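Local coordinates for N-acetylgalactosaminyltransferase 7 (Homo sapiens, PDB 6IWR), which belongs to the polypeptide GalNAc transferase family, pairing a GT-A glycosyltransferase domain with a ricin-type beta-trefoil lectin domain, at residues L96-F102 with V118-I123; I110-N116 with Y382-Q388. One frame throughout, in Å; residues are numbered along the deposited sequence.

Contact 1 (L96-F102 with V118-I123)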
ATOM      1  N   LEU A  96       1.184  -6.922  24.706  1.00 30.77           N
ATOM      2  CA  LEU A  96      -0.167  -7.381  24.987  1.00 27.50           C
ATOM      3  C   LEU A  96      -0.771  -7.925  23.695  1.00 31.91           C
ATOM      4  O   LEU A  96      -1.268  -7.158  22.861  1.00 28.63           O
ATOM      5  CB  LEU A  96      -1.007  -6.238  25.529  1.00 31.87           C
ATOM      6  CG  LEU A  96      -2.155  -6.597  26.465  1.00 31.61           C
ATOM      7  CD1 LEU A  96      -3.203  -5.493  26.412  1.00 29.59           C
ATOM      8  CD2 LEU A  96      -2.758  -7.946  26.147  1.00 25.91           C
ATOM      9  N   VAL A  97      -0.761  -9.247  23.562  1.00 30.42           N
ATOM     10  CA  VAL A  97      -1.201  -9.937  22.364  1.00 25.90           C
ATOM     11  C   VAL A  97      -2.617 -10.444  22.625  1.00 30.33           C
ATOM     12  O   VAL A  97      -2.852 -11.145  23.609  1.00 41.64           O
ATOM     13  CB  VAL A  97      -0.220 -11.069  22.006  1.00 24.26           C
ATOM     14  CG1 VAL A  97      -0.618 -11.782  20.729  1.00 19.88           C
ATOM     15  CG2 VAL A  97       1.187 -10.506  21.861  1.00 22.57           C
ATOM     16  N   LEU A  98      -3.571 -10.080  21.761  1.00 32.17           N
ATOM     17  CA  LEU A  98      -5.005 -10.336  21.919  1.00 31.73           C
ATOM     18  C   LEU A  98      -5.552 -11.270  20.836  1.00 33.76           C
ATOM     19  O   LEU A  98      -4.796 -11.893  20.089  1.00 38.44           O
ATOM     20  CB  LEU A  98      -5.761  -9.005  21.892  1.00 31.48           C
ATOM     21  CG  LEU A  98      -5.590  -8.037  23.061  1.00 35.72           C
ATOM     22  CD1 LEU A  98      -6.594  -6.892  22.952  1.00 30.75           C
ATOM     23  CD2 LEU A  98      -5.736  -8.760  24.391  1.00 32.13           C
ATOM     24  N   GLY A  99      -6.879 -11.312  20.723  1.00 48.60           N
ATOM     25  CA  GLY A  99      -7.576 -11.949  19.624  1.00 35.48           C
ATOM     26  C   GLY A  99      -7.312 -13.427  19.651  1.00 35.22           C
ATOM     27  O   GLY A  99      -6.571 -13.912  20.509  1.00 41.87           O
ATOM     28  N   PRO A 100      -7.901 -14.179  18.712  1.00 35.43           N
ATOM     29  CA  PRO A 100      -8.738 -13.630  17.655  1.00 33.90           C
ATOM     30  C   PRO A 100     -10.149 -13.307  18.117  1.00 37.73           C
ATOM     31  O   PRO A 100     -10.937 -12.805  17.324  1.00 37.37           O
ATOM     32  CB  PRO A 100      -8.784 -14.760  16.627  1.00 31.79           C
ATOM     33  CG  PRO A 100      -8.352 -16.013  17.371  1.00 34.72           C
ATOM     34  CD  PRO A 100      -8.036 -15.642  18.779  1.00 39.64           C
ATOM     35  N   GLU A 101     -10.502 -13.641  19.359  1.00 37.26           N
ATOM     36  CA  GLU A 101     -11.837 -13.284  19.812  1.00 33.43           C
ATOM     37  C   GLU A 101     -12.017 -11.779  19.852  1.00 39.08           C
ATOM     38  O   GLU A 101     -13.151 -11.300  19.893  1.00 41.26           O
ATOM     39  CB  GLU A 101     -12.123 -13.861  21.191  1.00 27.90           C
ATOM     40  CG  GLU A 101     -11.274 -13.269  22.262  1.00 31.77           C
ATOM     41  CD  GLU A 101     -10.125 -14.172  22.631  1.00 41.01           C
ATOM     42  OE1 GLU A 101      -9.914 -14.338  23.845  1.00 37.87           O
ATOM     43  OE2 GLU A 101      -9.441 -14.721  21.721  1.00 35.37           O
ATOM     44  N   PHE A 102     -10.925 -11.026  19.850  1.00 36.83           N
ATOM     45  CA  PHE A 102     -10.990  -9.578  19.878  1.00 39.04           C
ATOM     46  C   PHE A 102     -10.831  -8.944  18.504  1.00 42.61           C
ATOM     47  O   PHE A 102     -10.933  -7.718  18.400  1.00 39.92           O
ATOM     48  CB  PHE A 102      -9.899  -9.014  20.798  1.00 34.62           C
ATOM     49  CG  PHE A 102     -10.137  -9.263  22.259  1.00 37.83           C
ATOM     50  CD1 PHE A 102     -10.974  -8.434  22.980  1.00 30.50           C
ATOM     51  CD2 PHE A 102      -9.516 -10.320  22.918  1.00 35.88           C
ATOM     52  CE1 PHE A 102     -11.184  -8.644  24.317  1.00 32.16           C
ATOM     53  CE2 PHE A 102      -9.729 -10.526  24.264  1.00 33.60           C
ATOM     54  CZ  PHE A 102     -10.562  -9.684  24.963  1.00 35.20           C
ATOM     55  N   VAL A 118      -8.605  -1.264  21.759  1.00 29.35           N
ATOM     56  CA  VAL A 118      -9.073  -2.292  22.679  1.00 26.16           C
ATOM     57  C   VAL A 118      -7.917  -2.756  23.551  1.00 29.10           C
ATOM     58  O   VAL A 118      -8.062  -2.899  24.772  1.00 31.22           O
ATOM     59  CB  VAL A 118      -9.757  -3.457  21.932  1.00 29.21           C
ATOM     60  CG1 VAL A 118     -10.156  -3.054  20.521  1.00 30.42           C
ATOM     61  CG2 VAL A 118      -8.905  -4.723  21.938  1.00 31.45           C
ATOM     62  N   ALA A 119      -6.731  -2.919  22.957  1.00 30.16           N
ATOM     63  CA  ALA A 119      -5.541  -3.226  23.742  1.00 25.97           C
ATOM     64  C   ALA A 119      -5.219  -2.093  24.712  1.00 31.81           C
ATOM     65  O   ALA A 119      -5.120  -2.321  25.928  1.00 29.30           O
ATOM     66  CB  ALA A 119      -4.361  -3.516  22.822  1.00 23.83           C
ATOM     67  N   SER A 120      -5.083  -0.855  24.206  1.00 30.56           N
ATOM     68  CA  SER A 120      -4.754   0.255  25.101  1.00 27.47           C
ATOM     69  C   SER A 120      -5.732   0.346  26.266  1.00 32.37           C
ATOM     70  O   SER A 120      -5.330   0.635  27.406  1.00 33.82           O
ATOM     71  CB  SER A 120      -4.737   1.588  24.361  1.00 23.97           C
ATOM     72  OG  SER A 120      -4.750   2.628  25.323  1.00 22.52           O
ATOM     73  N   ASP A 121      -7.021   0.119  26.001  1.00 29.44           N
ATOM     74  CA  ASP A 121      -8.024   0.284  27.045  1.00 29.70           C
ATOM     75  C   ASP A 121      -7.879  -0.727  28.181  1.00 27.57           C
ATOM     76  O   ASP A 121      -8.426  -0.488  29.258  1.00 37.40           O
ATOM     77  CB  ASP A 121      -9.436   0.195  26.455  1.00 26.56           C
ATOM     78  CG  ASP A 121      -9.856   1.467  25.757  1.00 31.76           C
ATOM     79  OD1 ASP A 121      -9.033   2.412  25.695  1.00 34.58           O
ATOM     80  OD2 ASP A 121     -11.013   1.522  25.272  1.00 33.47           O
ATOM     81  N   MET A 122      -7.174  -1.847  27.995  1.00 29.56           N
ATOM     82  CA  MET A 122      -7.004  -2.784  29.104  1.00 26.96           C
ATOM     83  C   MET A 122      -5.673  -2.636  29.830  1.00 29.80           C
ATOM     84  O   MET A 122      -5.459  -3.315  30.842  1.00 32.51           O
ATOM     85  CB  MET A 122      -7.181  -4.237  28.644  1.00 29.13           C
ATOM     86  CG  MET A 122      -7.012  -4.520  27.195  1.00 35.99           C
ATOM     87  SD  MET A 122      -7.388  -6.266  26.892  1.00 40.30           S
ATOM     88  CE  MET A 122      -9.084  -6.180  26.333  1.00 40.93           C
ATOM     89  N   ILE A 123      -4.781  -1.757  29.342  1.00 27.78           N
ATOM     90  CA  ILE A 123      -3.528  -1.431  30.008  1.00 24.50           C
ATOM     91  C   ILE A 123      -3.797  -0.271  30.955  1.00 22.90           C
ATOM     92  O   ILE A 123      -4.521   0.666  30.614  1.00 27.51           O
ATOM     93  CB  ILE A 123      -2.436  -1.093  28.974  1.00 31.11           C
ATOM     94  CG1 ILE A 123      -2.323  -2.227  27.931  1.00 31.74           C
ATOM     95  CG2 ILE A 123      -1.093  -0.779  29.659  1.00 27.00           C
ATOM     96  CD1 ILE A 123      -1.303  -1.995  26.799  1.00 22.13           C
TER
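This is a small, wholly apolar packing contact at the periphery of the chain, where the loop ahead of helix 103-113 folds back over the short helix 117-122. Leu96, Leu98 and Phe102 point toward the helix, while Val97 between the two leucines points away and packs on Cys502 of the second subunit. CD1 of Leu96 lies 3.7 Å from CG1 of Ile123 and 4.0 Å from CG of Met122. Leu98 sits tighter: its CD1 is 3.3 Å from CG2 of Val118 and 4.0 Å from CB of Ala119, while its CD2 is 3.9 Å from SD of Met122. That sulfur also makes a Met-aromatic contact with Phe102, 5.5 Å from the ring centroid, and the methyl CE of Met122 comes within 3.8 Å of Phe102 CE1. Ile106 of helix 103-113 touches both Leu98 and Val118. No hydrogen bond joins the two segments, so their direct hold rests on side-chain fit and on the 307 Å² of surface they bury.

Contact 2 (I110-N116 with Y382-Q388)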
ATOM      1  N   ILE A 110      -8.912   0.482  15.217  1.00 32.02           N
ATOM      2  CA  ILE A 110      -7.835   0.999  14.372  1.00 39.09           C
ATOM      3  C   ILE A 110      -8.391   1.955  13.318  1.00 40.13           C
ATOM      4  O   ILE A 110      -7.859   3.054  13.119  1.00 36.43           O
ATOM      5  CB  ILE A 110      -7.038  -0.149  13.726  1.00 32.89           C
ATOM      6  CG1 ILE A 110      -6.338  -0.995  14.795  1.00 32.37           C
ATOM      7  CG2 ILE A 110      -6.037   0.418  12.741  1.00 29.92           C
ATOM      8  CD1 ILE A 110      -5.859  -2.329  14.318  1.00 24.70           C
ATOM      9  N   LYS A 111      -9.474   1.562  12.637  1.00 40.73           N
ATOM     10  CA  LYS A 111     -10.165   2.489  11.741  1.00 39.81           C
ATOM     11  C   LYS A 111     -10.446   3.818  12.425  1.00 37.67           C
ATOM     12  O   LYS A 111     -10.196   4.880  11.847  1.00 44.38           O
ATOM     13  CB  LYS A 111     -11.478   1.885  11.230  1.00 44.70           C
ATOM     14  CG  LYS A 111     -11.412   1.270   9.836  1.00 51.18           C
ATOM     15  CD  LYS A 111     -12.766   0.696   9.451  1.00 59.78           C
ATOM     16  CE  LYS A 111     -12.657  -0.392   8.400  1.00 56.17           C
ATOM     17  NZ  LYS A 111     -13.990  -0.968   8.091  1.00 59.51           N
ATOM     18  N   GLU A 112     -10.974   3.787  13.659  1.00 39.69           N
ATOM     19  CA  GLU A 112     -11.381   5.046  14.289  1.00 39.83           C
ATOM     20  C   GLU A 112     -10.182   5.888  14.709  1.00 38.00           C
ATOM     21  O   GLU A 112     -10.203   7.113  14.542  1.00 37.20           O
ATOM     22  CB  GLU A 112     -12.291   4.816  15.499  1.00 37.40           C
ATOM     23  CG  GLU A 112     -12.722   6.157  16.151  1.00 37.42           C
ATOM     24  CD  GLU A 112     -13.788   6.035  17.242  1.00 41.75           C
ATOM     25  OE1 GLU A 112     -14.214   7.085  17.778  1.00 45.89           O
ATOM     26  OE2 GLU A 112     -14.195   4.901  17.580  1.00 44.77           O
ATOM     27  N   PHE A 113      -9.127   5.257  15.263  1.00 37.96           N
ATOM     28  CA  PHE A 113      -8.018   5.980  15.890  1.00 37.17           C
ATOM     29  C   PHE A 113      -6.640   5.740  15.275  1.00 36.97           C
ATOM     30  O   PHE A 113      -5.749   6.574  15.466  1.00 40.23           O
ATOM     31  CB  PHE A 113      -7.932   5.635  17.388  1.00 35.21           C
ATOM     32  CG  PHE A 113      -9.168   5.983  18.150  1.00 35.41           C
ATOM     33  CD1 PHE A 113      -9.348   7.265  18.648  1.00 35.02           C
ATOM     34  CD2 PHE A 113     -10.153   5.038  18.363  1.00 34.14           C
ATOM     35  CE1 PHE A 113     -10.484   7.606  19.333  1.00 34.13           C
ATOM     36  CE2 PHE A 113     -11.298   5.373  19.044  1.00 33.25           C
ATOM     37  CZ  PHE A 113     -11.469   6.663  19.524  1.00 36.55           C
ATOM     38  N   GLY A 114      -6.429   4.646  14.553  1.00 39.09           N
ATOM     39  CA  GLY A 114      -5.087   4.337  14.118  1.00 36.32           C
ATOM     40  C   GLY A 114      -4.261   3.585  15.133  1.00 35.89           C
ATOM     41  O   GLY A 114      -3.151   3.152  14.808  1.00 37.63           O
ATOM     42  N   PHE A 115      -4.762   3.420  16.349  1.00 34.74           N
ATOM     43  CA  PHE A 115      -4.151   2.560  17.346  1.00 32.50           C
ATOM     44  C   PHE A 115      -5.133   1.468  17.740  1.00 36.38           C
ATOM     45  O   PHE A 115      -6.349   1.598  17.583  1.00 34.19           O
ATOM     46  CB  PHE A 115      -3.736   3.345  18.587  1.00 31.60           C
ATOM     47  CG  PHE A 115      -2.927   4.553  18.283  1.00 33.29           C
ATOM     48  CD1 PHE A 115      -1.792   4.455  17.489  1.00 37.03           C
ATOM     49  CD2 PHE A 115      -3.295   5.797  18.779  1.00 35.55           C
ATOM     50  CE1 PHE A 115      -1.015   5.566  17.204  1.00 32.90           C
ATOM     51  CE2 PHE A 115      -2.527   6.930  18.481  1.00 38.81           C
ATOM     52  CZ  PHE A 115      -1.381   6.804  17.696  1.00 34.81           C
ATOM     53  N   ASN A 116      -4.578   0.365  18.218  1.00 34.00           N
ATOM     54  CA  ASN A 116      -5.354  -0.719  18.804  1.00 31.20           C
ATOM     55  C   ASN A 116      -5.900  -0.211  20.126  1.00 33.39           C
ATOM     56  O   ASN A 116      -5.263  -0.355  21.167  1.00 32.14           O
ATOM     57  CB  ASN A 116      -4.460  -1.931  19.004  1.00 30.08           C
ATOM     58  CG  ASN A 116      -5.212  -3.141  19.445  1.00 33.44           C
ATOM     59  OD1 ASN A 116      -4.756  -4.269  19.217  1.00 31.28           O
ATOM     60  ND2 ASN A 116      -6.377  -2.937  20.066  1.00 27.78           N
ATOM     61  N   TYR A 382       3.192   4.794  17.455  1.00 33.15           N
ATOM     62  CA  TYR A 382       3.261   4.979  16.018  1.00 38.26           C
ATOM     63  C   TYR A 382       2.053   4.328  15.364  1.00 41.13           C
ATOM     64  O   TYR A 382       1.730   3.167  15.664  1.00 44.99           O
ATOM     65  CB  TYR A 382       4.578   4.427  15.474  1.00 41.96           C
ATOM     66  CG  TYR A 382       5.718   5.428  15.679  1.00 48.82           C
ATOM     67  CD1 TYR A 382       5.796   6.582  14.903  1.00 45.63           C
ATOM     68  CD2 TYR A 382       6.694   5.232  16.666  1.00 39.71           C
ATOM     69  CE1 TYR A 382       6.827   7.507  15.077  1.00 45.95           C
ATOM     70  CE2 TYR A 382       7.735   6.155  16.851  1.00 43.10           C
ATOM     71  CZ  TYR A 382       7.794   7.296  16.049  1.00 50.03           C
ATOM     72  OH  TYR A 382       8.804   8.223  16.209  1.00 39.45           O
ATOM     73  N   ARG A 383       1.397   5.086  14.478  1.00 38.11           N
ATOM     74  CA  ARG A 383       0.134   4.697  13.864  1.00 38.43           C
ATOM     75  C   ARG A 383       0.247   3.395  13.094  1.00 40.96           C
ATOM     76  O   ARG A 383       1.312   3.009  12.622  1.00 43.75           O
ATOM     77  CB  ARG A 383      -0.356   5.766  12.898  1.00 35.65           C
ATOM     78  CG  ARG A 383      -1.782   6.188  13.134  1.00 34.48           C
ATOM     79  CD  ARG A 383      -1.740   7.625  13.610  1.00 40.24           C
ATOM     80  NE  ARG A 383      -2.789   7.982  14.554  1.00 35.27           N
ATOM     81  CZ  ARG A 383      -2.795   9.141  15.210  1.00 43.00           C
ATOM     82  NH1 ARG A 383      -1.804   9.998  15.013  1.00 45.62           N
ATOM     83  NH2 ARG A 383      -3.766   9.449  16.068  1.00 50.93           N
ATOM     84  N   LEU A 384      -0.896   2.738  12.941  1.00 42.23           N
ATOM     85  CA  LEU A 384      -1.022   1.496  12.201  1.00 45.07           C
ATOM     86  C   LEU A 384      -1.827   1.751  10.940  1.00 45.91           C
ATOM     87  O   LEU A 384      -2.634   2.683  10.879  1.00 49.56           O
ATOM     88  CB  LEU A 384      -1.722   0.431  13.043  1.00 43.57           C
ATOM     89  CG  LEU A 384      -1.205   0.268  14.463  1.00 36.18           C
ATOM     90  CD1 LEU A 384      -2.019  -0.816  15.129  1.00 33.10           C
ATOM     91  CD2 LEU A 384       0.256  -0.099  14.460  1.00 33.78           C
ATOM     92  N   GLU A 385      -1.625   0.917   9.924  1.00 48.94           N
ATOM     93  CA  GLU A 385      -2.448   1.131   8.751  1.00 48.72           C
ATOM     94  C   GLU A 385      -3.902   0.876   9.106  1.00 51.09           C
ATOM     95  O   GLU A 385      -4.226   0.282  10.139  1.00 54.24           O
ATOM     96  CB  GLU A 385      -2.028   0.246   7.590  1.00 53.57           C
ATOM     97  CG  GLU A 385      -0.737  -0.490   7.810  1.00 61.60           C
ATOM     98  CD  GLU A 385       0.427   0.134   7.070  1.00 73.84           C
ATOM     99  OE1 GLU A 385       1.364  -0.607   6.703  1.00 75.46           O
ATOM    100  OE2 GLU A 385       0.404   1.365   6.854  1.00 80.26           O
ATOM    101  N   GLY A 386      -4.786   1.348   8.238  1.00 50.50           N
ATOM    102  CA  GLY A 386      -6.212   1.193   8.438  1.00 51.56           C
ATOM    103  C   GLY A 386      -6.904   2.390   9.039  1.00 50.32           C
ATOM    104  O   GLY A 386      -8.132   2.361   9.198  1.00 57.27           O
ATOM    105  N   TRP A 387      -6.163   3.439   9.377  1.00 47.91           N
ATOM    106  CA  TRP A 387      -6.765   4.589  10.020  1.00 48.54           C
ATOM    107  C   TRP A 387      -7.547   5.404   9.005  1.00 51.31           C
ATOM    108  O   TRP A 387      -7.353   5.288   7.796  1.00 58.69           O
ATOM    109  CB  TRP A 387      -5.690   5.451  10.666  1.00 47.25           C
ATOM    110  CG  TRP A 387      -6.216   6.528  11.526  1.00 42.35           C
ATOM    111  CD1 TRP A 387      -7.407   6.543  12.191  1.00 44.29           C
ATOM    112  CD2 TRP A 387      -5.571   7.762  11.825  1.00 42.53           C
ATOM    113  NE1 TRP A 387      -7.549   7.719  12.880  1.00 42.18           N
ATOM    114  CE2 TRP A 387      -6.431   8.485  12.677  1.00 44.66           C
ATOM    115  CE3 TRP A 387      -4.351   8.328  11.456  1.00 37.56           C
ATOM    116  CZ2 TRP A 387      -6.106   9.740  13.171  1.00 42.48           C
ATOM    117  CZ3 TRP A 387      -4.037   9.568  11.932  1.00 41.75           C
ATOM    118  CH2 TRP A 387      -4.911  10.265  12.789  1.00 40.11           C
ATOM    119  N   GLN A 388      -8.446   6.240   9.512  1.00 59.20           N
ATOM    120  CA  GLN A 388      -9.195   7.144   8.648  1.00 63.32           C
ATOM    121  C   GLN A 388      -9.608   8.359   9.491  1.00 66.87           C
ATOM    122  O   GLN A 388     -10.733   8.440   9.991  1.00 69.94           O
ATOM    123  CB  GLN A 388     -10.397   6.425   8.037  1.00 57.39           C
ATOM    124  CG  GLN A 388     -10.303   4.899   8.175  1.00 59.30           C
ATOM    125  CD  GLN A 388     -11.406   4.130   7.409  1.00 74.27           C
ATOM    126  OE1 GLN A 388     -12.574   4.523   7.436  1.00 79.35           O
ATOM    127  NE2 GLN A 388     -11.028   3.043   6.715  1.00 70.17           N
TER
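The C-terminal end of helix 103-113 sits on the loop that follows strand 376-382, with the side chains of Trp387 and Arg383 lying against the helix end and Leu384 packing on Ile110. Trp387, with chi1 in t, lays its indole along the helix end: NE1 donates to Glu112 O at 3.2 Å, and Gly114 packs over the ring face in a CH-pi contact, its CA 3.9 Å from the centroid of the five-membered ring. Gly114 leaves the helix with positive phi, and a CB there would clash with Arg383 CG, so glycine suits the site twice over. Arg383 adopts chi1 of -129° and chi2 of 113°, between the usual wells; its NE makes a weak hydrogen bond to Phe113 O at 3.4 Å, while CZ of Phe115 lies over one face of the guanidinium. Leu384, m then t, points toward the helix and brings CD1 to 4.2 Å from CD1 of Ile110, while its backbone N donates to Gly114 O at 3.0 Å. At the far end, Gln388 N makes a weak hydrogen bond to Lys111 O at 3.2 Å. Thus peptide oxygens at the helix end and just beyond it receive donors from the loop. The nearest atom of the Arg383 side chain is about 4 Å from the bound manganese ion, so this loop borders the ion in the GT-A domain.

Overall arrangement
From the N terminus, the chain passes through 96-102, climbs helix 103-113, turns through 114-116 and enters helix 117-122, where contact 1 closes a short loop with 15 residues between its segments, most of them helical. Contact 2 starts within that loop, at 110-116, but finds its partner after strand 376-382, with 265 residues in between, so the two contacts cross. Their centres are 14 Å apart, and one residue, 117, separates 110-116 from 118-123. Contact 1 is thus local, folding the helical pair against its own leading loop; contact 2 ties the end of helix 103-113 to the loop leaving strand 376-382 of the mixed sheet, on the manganese side of the GT-A domain.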